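Local coordinates for protein ORF10 (Moritella marina, PDB 6RIW) that probably extends acyl chains by carbon-carbon condensation, this piece being the ketosynthase-chain length factor didomain of a polyunsaturated fatty acid synthase, at residues E665-V673 with H836-I846; K523-E531 with W739-A747. One frame throughout, in Å; residues are numbered along the deposited sequence.

Overall arrangement
Both contacts lie in the second of the two ketosynthase-family repeats, and they illustrate how distant segments of one fold interlock. From the N terminus, residues 523-531 come first and wait 207 residues for 739-747, where contact 2 closes the longer loop. Before that happens the chain passes through 665-673, whose partner, 836-846, follows after 162 residues, so the two loops cross. Contact 2 joins a short, weakly bonded strand to the start of strand 741-752; contact 1 sets helix 668-682 against helix 841-854. The two meet directly: His836 N lies 2.8 Å from Leu740 O, probably hydrogen-bonded, and Met843 packs on Ala746, tying segment 836-846 to segment 739-747.

Contact 1: residues E665-V673 with H836-I846; sequences EENSVYRCV and HTFNASGMASI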
# COMPACT_ATOMS: atom_id res chain seq x y z
N GLU A 665 1.41 7.32 -6.10
CA GLU A 665 0.99 8.72 -5.92
C GLU A 665 -0.04 9.05 -7.02
O GLU A 665 -0.92 8.22 -7.32
CB GLU A 665 2.22 9.63 -5.89
CG GLU A 665 3.21 9.29 -4.75
CD GLU A 665 2.54 9.26 -3.38
OE1 GLU A 665 1.64 10.12 -3.14
OE2 GLU A 665 2.87 8.37 -2.55
N GLU A 666 0.01 10.24 -7.63
CA GLU A 666 -1.02 10.58 -8.61
C GLU A 666 -1.01 9.62 -9.80
O GLU A 666 -2.04 9.44 -10.45
CB GLU A 666 -0.85 12.02 -9.11
CG GLU A 666 -1.18 13.08 -8.04
CD GLU A 666 0.06 13.55 -7.27
OE1 GLU A 666 0.96 12.72 -6.98
OE2 GLU A 666 0.13 14.76 -6.92
N ASN A 667 0.14 9.01 -10.10
CA ASN A 667 0.23 8.06 -11.21
C ASN A 667 -0.17 6.63 -10.83
O ASN A 667 0.07 5.70 -11.61
CB ASN A 667 1.64 8.10 -11.82
CG ASN A 667 1.82 9.32 -12.74
OD1 ASN A 667 0.91 9.71 -13.46
ND2 ASN A 667 2.99 9.95 -12.67
N SER A 668 -0.81 6.44 -9.68
CA SER A 668 -1.19 5.09 -9.27
C SER A 668 -2.02 4.36 -10.34
O SER A 668 -1.75 3.20 -10.67
CB SER A 668 -2.00 5.15 -7.97
OG SER A 668 -1.21 5.61 -6.88
N VAL A 669 -3.05 5.02 -10.88
CA VAL A 669 -3.93 4.35 -11.84
C VAL A 669 -3.18 4.04 -13.13
O VAL A 669 -3.38 2.97 -13.73
CB VAL A 669 -5.18 5.21 -12.12
CG1 VAL A 669 -5.97 4.63 -13.33
CG2 VAL A 669 -6.09 5.24 -10.88
N TYR A 670 -2.33 4.95 -13.60
CA TYR A 670 -1.60 4.68 -14.84
C TYR A 670 -0.59 3.55 -14.67
O TYR A 670 -0.39 2.76 -15.59
CB TYR A 670 -0.94 5.97 -15.35
CG TYR A 670 -1.94 7.11 -15.56
CD1 TYR A 670 -3.23 6.86 -16.00
CD2 TYR A 670 -1.58 8.44 -15.30
CE1 TYR A 670 -4.15 7.90 -16.19
CE2 TYR A 670 -2.51 9.48 -15.49
CZ TYR A 670 -3.77 9.20 -15.94
OH TYR A 670 -4.68 10.24 -16.12
N ARG A 671 0.03 3.42 -13.49
CA ARG A 671 0.85 2.23 -13.25
C ARG A 671 0.01 0.95 -13.24
O ARG A 671 0.50 -0.12 -13.64
CB ARG A 671 1.64 2.35 -11.95
CG ARG A 671 2.74 3.44 -11.97
CD ARG A 671 3.93 3.10 -12.89
NE ARG A 671 4.96 4.14 -12.83
CZ ARG A 671 6.01 4.22 -13.66
NH1 ARG A 671 6.89 5.20 -13.52
NH2 ARG A 671 6.17 3.30 -14.62
N CYS A 672 -1.25 1.01 -12.78
CA CYS A 672 -2.13 -0.16 -12.86
C CYS A 672 -2.44 -0.53 -14.30
O CYS A 672 -2.54 -1.72 -14.64
CB CYS A 672 -3.45 0.11 -12.12
SG CYS A 672 -3.33 0.12 -10.32
N VAL A 673 -2.66 0.47 -15.15
CA VAL A 673 -2.90 0.18 -16.56
C VAL A 673 -1.71 -0.57 -17.16
O VAL A 673 -1.86 -1.58 -17.86
CB VAL A 673 -3.21 1.48 -17.32
CG1 VAL A 673 -3.30 1.24 -18.83
CG2 VAL A 673 -4.51 2.13 -16.77
N HIS A 836 -9.48 17.61 -7.60
CA HIS A 836 -8.26 16.81 -7.66
C HIS A 836 -8.43 15.63 -6.72
O HIS A 836 -8.46 15.81 -5.50
CB HIS A 836 -7.06 17.66 -7.24
CG HIS A 836 -5.73 17.08 -7.64
ND1 HIS A 836 -5.50 15.72 -7.69
CD2 HIS A 836 -4.58 17.68 -8.03
CE1 HIS A 836 -4.26 15.51 -8.10
NE2 HIS A 836 -3.67 16.68 -8.30
N THR A 837 -8.53 14.41 -7.26
CA THR A 837 -8.75 13.24 -6.42
C THR A 837 -7.46 12.44 -6.19
O THR A 837 -7.53 11.26 -5.82
CB THR A 837 -9.87 12.36 -7.00
OG1 THR A 837 -9.50 11.88 -8.31
CG2 THR A 837 -11.17 13.19 -7.13
N PHE A 838 -6.30 13.06 -6.42
CA PHE A 838 -4.99 12.56 -6.02
C PHE A 838 -4.74 11.10 -6.40
O PHE A 838 -4.51 10.81 -7.58
CB PHE A 838 -4.79 12.89 -4.53
CG PHE A 838 -4.58 14.37 -4.34
CD1 PHE A 838 -3.35 14.92 -4.73
CD2 PHE A 838 -5.62 15.21 -3.98
CE1 PHE A 838 -3.16 16.31 -4.66
CE2 PHE A 838 -5.44 16.62 -3.92
CZ PHE A 838 -4.22 17.15 -4.26
N ASN A 839 -4.77 10.17 -5.45
CA ASN A 839 -4.41 8.80 -5.86
C ASN A 839 -5.43 8.17 -6.81
O ASN A 839 -5.11 7.19 -7.49
CB ASN A 839 -4.22 7.92 -4.62
CG ASN A 839 -3.03 8.37 -3.80
OD1 ASN A 839 -1.94 8.48 -4.33
ND2 ASN A 839 -3.24 8.66 -2.52
N ALA A 840 -6.64 8.70 -6.88
CA ALA A 840 -7.61 8.23 -7.86
C ALA A 840 -7.67 9.11 -9.12
O ALA A 840 -8.53 8.87 -9.98
CB ALA A 840 -9.00 8.14 -7.20
N SER A 841 -6.82 10.13 -9.23
CA SER A 841 -7.02 11.13 -10.29
C SER A 841 -6.88 10.54 -11.69
O SER A 841 -7.53 11.01 -12.63
CB SER A 841 -6.03 12.30 -10.15
OG SER A 841 -4.70 11.83 -10.06
N GLY A 842 -6.02 9.53 -11.87
CA GLY A 842 -5.92 8.90 -13.18
C GLY A 842 -7.21 8.23 -13.62
O GLY A 842 -7.52 8.20 -14.82
N MET A 843 -7.99 7.70 -12.67
CA MET A 843 -9.25 7.06 -13.02
C MET A 843 -10.29 8.09 -13.48
O MET A 843 -11.01 7.85 -14.45
CB MET A 843 -9.78 6.24 -11.84
CG MET A 843 -10.89 5.26 -12.19
SD MET A 843 -10.40 4.06 -13.44
CE MET A 843 -9.28 3.03 -12.46
N ALA A 844 -10.39 9.23 -12.79
CA ALA A 844 -11.29 10.29 -13.26
C ALA A 844 -10.99 10.69 -14.70
O ALA A 844 -11.92 10.86 -15.50
CB ALA A 844 -11.20 11.52 -12.34
N SER A 845 -9.71 10.87 -15.04
CA SER A 845 -9.35 11.28 -16.40
C SER A 845 -9.69 10.19 -17.42
O SER A 845 -10.16 10.50 -18.53
CB SER A 845 -7.87 11.59 -16.49
OG SER A 845 -7.51 12.63 -15.60
N ILE A 846 -9.37 8.94 -17.09
CA ILE A 846 -9.65 7.84 -18.03
C ILE A 846 -11.14 7.72 -18.26
O ILE A 846 -11.60 7.56 -19.41
CB ILE A 846 -9.04 6.53 -17.51
CG1 ILE A 846 -7.52 6.54 -17.72
CG2 ILE A 846 -9.69 5.31 -18.22
CD1 ILE A 846 -6.78 5.33 -17.08
O HOH W 1 -0.21 6.23 -3.73
O HOH W 2 -0.50 10.09 -1.64
O HOH W 3 -4.19 7.81 -10.03
O HOH W 4 -0.83 16.63 -8.73
O HOH W 5 -4.17 12.86 -15.79
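Glu665 O faces Asn839 OD1 at 3.2 Å, two acceptors without a bond; waters link their neighbours, one joining Glu665 N to Asn839 OD1, another OE1 to ND2. Next, Glu666 lays CG at the edge of the His836 ring, 3.9 Å from CE1. One water bridges its OE2 to His836 NE2, while OE1 takes the backbone N of Arg873. A further buried water fastens the two backbones, donating to Glu666 O and Asn839 O and accepting from Val669 N and Gly842 N. Val669, with CG1 anti to its N (chi1 169°), straddles the backbone at Met843, CG2 lying 3.6 Å from Met843 N. Tyr670 slides past Ile846, whose CD1 lies at the ring edge, 3.8 Å from CE1, and its OH comes 3.5 Å from Gly842 CA; a CB on Gly842 would clash with Val669. Cutting Tyr670 back to an alanine would probably open a gap beside Gly842 and the Ile846 CD1 methyl and leave the water at the hydroxyl without that partner. Val673 CG2 meets Ile846 CD1 tip to tip. The axes of 668-673 and 841-846 approach to 8.3 Å, at 70°, joining two turns that probably correspond to those carrying the nucleophilic cysteine and a catalytic histidine in condensing ketosynthases of the thiolase fold.

Contact 2: residues K523-E531 with W739-A747; sequences KAPKGSYVE and WLVGEGAAA
Val741 is gripped from several directions by the segment 523-531. Its CG2 rests on the Pro525 ring, 3.9 Å from CB, while CG1 reaches the phenol of Tyr529, 3.7 Å from CE1; a chi1 of 170° turns one methyl to the tyrosine and the other to the proline. The Tyr529 OH in turn donates to Pro525 O, which holds the phenol beside the valine, and Ile702 of helix 699-706 also touches Val741. Gly527 passes so close that a CB there would clash with Val741 CB. On the backbone, Val741 O accepts a nearly straight bond from Ser528 N (2.8 Å, 173°), and a water joins Val741 N to Lys526 O.

Gly742 pairs with Ser528 in a parallel bridge, its CA making a CH···O contact with Ser528 O. The same oxygen receives a weak bond from Glu743 N.

Glu743, with CG between its N and carbonyl carbon (chi1 65°) and the chain extended beyond it, reaches over to Val530. Its OE2 takes the N-H of Val530 on the anti lone pair, at 2.8 Å, and the carboxylate stands almost perpendicular to the Tyr529 ring, OE2 lying near the ring's edge. OE1 is claimed from outside by a salt bridge to Arg505 and by the N-H of Gly697, partners that would be expected to stabilise the buried charge. A water spans Glu743 O and Ser528 OG, the latter also bonded to Thr497. Val530 CG2 packs along Glu743 CG, 3.8 Å away, and comes only loosely near Gly744, at whose backbone angles a side chain would run into the preceding carbonyl oxygen.

Ser528 is also the centre of an inverse gamma turn. The pairing is short and weakly bonded, a parallel bridge at Ser528-Gly742 beside the start of 741-752, a strand that continues, antiparallel to 469-478 and 687-694, into the core of the thiolase fold.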
# COMPACT_ATOMS: atom_id res chain seq x y z
N LYS A 523 -11.68 29.30 5.70
CA LYS A 523 -12.84 28.43 5.71
C LYS A 523 -12.39 27.08 5.18
O LYS A 523 -11.33 26.97 4.56
CB LYS A 523 -13.99 28.99 4.84
CG LYS A 523 -13.60 29.15 3.36
CD LYS A 523 -14.75 29.71 2.51
CE LYS A 523 -15.93 28.75 2.47
NZ LYS A 523 -15.69 27.74 1.41
N ALA A 524 -13.18 26.04 5.43
CA ALA A 524 -12.94 24.80 4.71
C ALA A 524 -13.23 25.06 3.23
O ALA A 524 -14.23 25.72 2.92
CB ALA A 524 -13.82 23.67 5.24
N PRO A 525 -12.36 24.62 2.31
CA PRO A 525 -12.56 24.97 0.90
C PRO A 525 -13.87 24.43 0.37
O PRO A 525 -14.32 23.36 0.77
CB PRO A 525 -11.37 24.32 0.17
CG PRO A 525 -10.34 24.12 1.22
CD PRO A 525 -11.09 23.90 2.53
N LYS A 526 -14.47 25.16 -0.56
CA LYS A 526 -15.55 24.57 -1.32
C LYS A 526 -14.95 23.51 -2.23
O LYS A 526 -13.91 23.76 -2.86
CB LYS A 526 -16.26 25.66 -2.12
CG LYS A 526 -17.51 25.16 -2.81
CD LYS A 526 -18.41 26.32 -3.19
CE LYS A 526 -19.54 25.86 -4.12
NZ LYS A 526 -20.14 27.05 -4.78
N GLY A 527 -15.56 22.33 -2.31
CA GLY A 527 -14.99 21.28 -3.15
C GLY A 527 -15.94 20.14 -3.41
O GLY A 527 -17.10 20.14 -2.98
N SER A 528 -15.44 19.14 -4.12
CA SER A 528 -16.30 18.01 -4.50
C SER A 528 -16.22 16.93 -3.41
O SER A 528 -15.58 15.88 -3.54
CB SER A 528 -15.90 17.49 -5.87
OG SER A 528 -16.70 16.40 -6.27
N TYR A 529 -16.89 17.21 -2.30
CA TYR A 529 -16.89 16.29 -1.18
C TYR A 529 -17.95 15.23 -1.38
O TYR A 529 -19.01 15.47 -1.99
CB TYR A 529 -17.19 17.01 0.14
CG TYR A 529 -16.18 18.05 0.54
CD1 TYR A 529 -14.97 17.69 1.13
CD2 TYR A 529 -16.42 19.42 0.30
CE1 TYR A 529 -14.04 18.64 1.51
CE2 TYR A 529 -15.47 20.37 0.67
CZ TYR A 529 -14.30 19.97 1.29
OH TYR A 529 -13.37 20.93 1.65
N VAL A 530 -17.69 14.05 -0.81
CA VAL A 530 -18.68 12.99 -0.70
C VAL A 530 -19.26 13.06 0.71
O VAL A 530 -18.55 12.84 1.70
CB VAL A 530 -18.06 11.61 -0.99
CG1 VAL A 530 -19.08 10.50 -0.70
CG2 VAL A 530 -17.59 11.53 -2.43
N GLU A 531 -20.56 13.36 0.83
CA GLU A 531 -21.14 13.45 2.17
C GLU A 531 -21.44 12.07 2.75
O GLU A 531 -21.22 11.83 3.94
CB GLU A 531 -22.41 14.32 2.16
CG GLU A 531 -23.20 14.24 3.49
CD GLU A 531 -24.20 15.39 3.69
OE1 GLU A 531 -24.56 16.06 2.69
OE2 GLU A 531 -24.62 15.61 4.85
N TRP A 739 -5.13 24.46 -6.41
CA TRP A 739 -5.74 23.15 -6.67
C TRP A 739 -7.14 23.07 -6.06
O TRP A 739 -7.47 23.76 -5.09
CB TRP A 739 -4.86 22.00 -6.15
CG TRP A 739 -4.56 22.03 -4.67
CD1 TRP A 739 -3.56 22.73 -4.04
CD2 TRP A 739 -5.25 21.30 -3.64
NE1 TRP A 739 -3.60 22.49 -2.68
CE2 TRP A 739 -4.63 21.62 -2.40
CE3 TRP A 739 -6.34 20.42 -3.63
CZ2 TRP A 739 -5.06 21.10 -1.19
CZ3 TRP A 739 -6.76 19.88 -2.43
CH2 TRP A 739 -6.11 20.23 -1.22
N LEU A 740 -7.99 22.24 -6.67
CA LEU A 740 -9.38 22.11 -6.26
C LEU A 740 -9.61 20.82 -5.47
O LEU A 740 -9.13 19.74 -5.85
CB LEU A 740 -10.30 22.12 -7.49
CG LEU A 740 -10.34 23.42 -8.28
CD1 LEU A 740 -10.76 23.12 -9.74
CD2 LEU A 740 -11.33 24.36 -7.58
N VAL A 741 -10.37 20.93 -4.37
CA VAL A 741 -10.65 19.77 -3.52
C VAL A 741 -11.66 18.86 -4.21
O VAL A 741 -12.69 19.32 -4.74
CB VAL A 741 -11.17 20.24 -2.15
CG1 VAL A 741 -11.70 19.06 -1.36
CG2 VAL A 741 -10.06 20.97 -1.34
N GLY A 742 -11.38 17.56 -4.21
CA GLY A 742 -12.35 16.58 -4.67
C GLY A 742 -12.04 15.24 -4.06
O GLY A 742 -10.94 15.02 -3.55
N GLU A 743 -13.01 14.33 -4.12
CA GLU A 743 -12.75 12.97 -3.64
C GLU A 743 -13.72 11.99 -4.28
O GLU A 743 -14.73 12.39 -4.88
CB GLU A 743 -12.85 12.90 -2.10
CG GLU A 743 -14.24 13.18 -1.54
CD GLU A 743 -14.25 13.22 -0.01
OE1 GLU A 743 -13.24 12.81 0.61
OE2 GLU A 743 -15.27 13.66 0.60
N GLY A 744 -13.41 10.71 -4.14
CA GLY A 744 -14.30 9.68 -4.63
C GLY A 744 -13.56 8.41 -5.01
O GLY A 744 -12.46 8.15 -4.55
N ALA A 745 -14.22 7.61 -5.84
CA ALA A 745 -13.76 6.28 -6.19
C ALA A 745 -14.33 5.94 -7.55
O ALA A 745 -15.38 6.45 -7.94
CB ALA A 745 -14.20 5.23 -5.14
N ALA A 746 -13.62 5.10 -8.30
CA ALA A 746 -14.13 4.69 -9.60
C ALA A 746 -13.43 3.41 -10.01
O ALA A 746 -12.39 3.03 -9.43
CB ALA A 746 -13.94 5.80 -10.65
N ALA A 747 -14.00 2.72 -11.00
CA ALA A 747 -13.42 1.44 -11.41
C ALA A 747 -13.71 1.20 -12.88
O ALA A 747 -14.69 1.73 -13.44
CB ALA A 747 -13.97 0.26 -10.57
O HOH W 6 -11.44 23.63 -3.73
O HOH W 7 -14.98 14.32 -6.78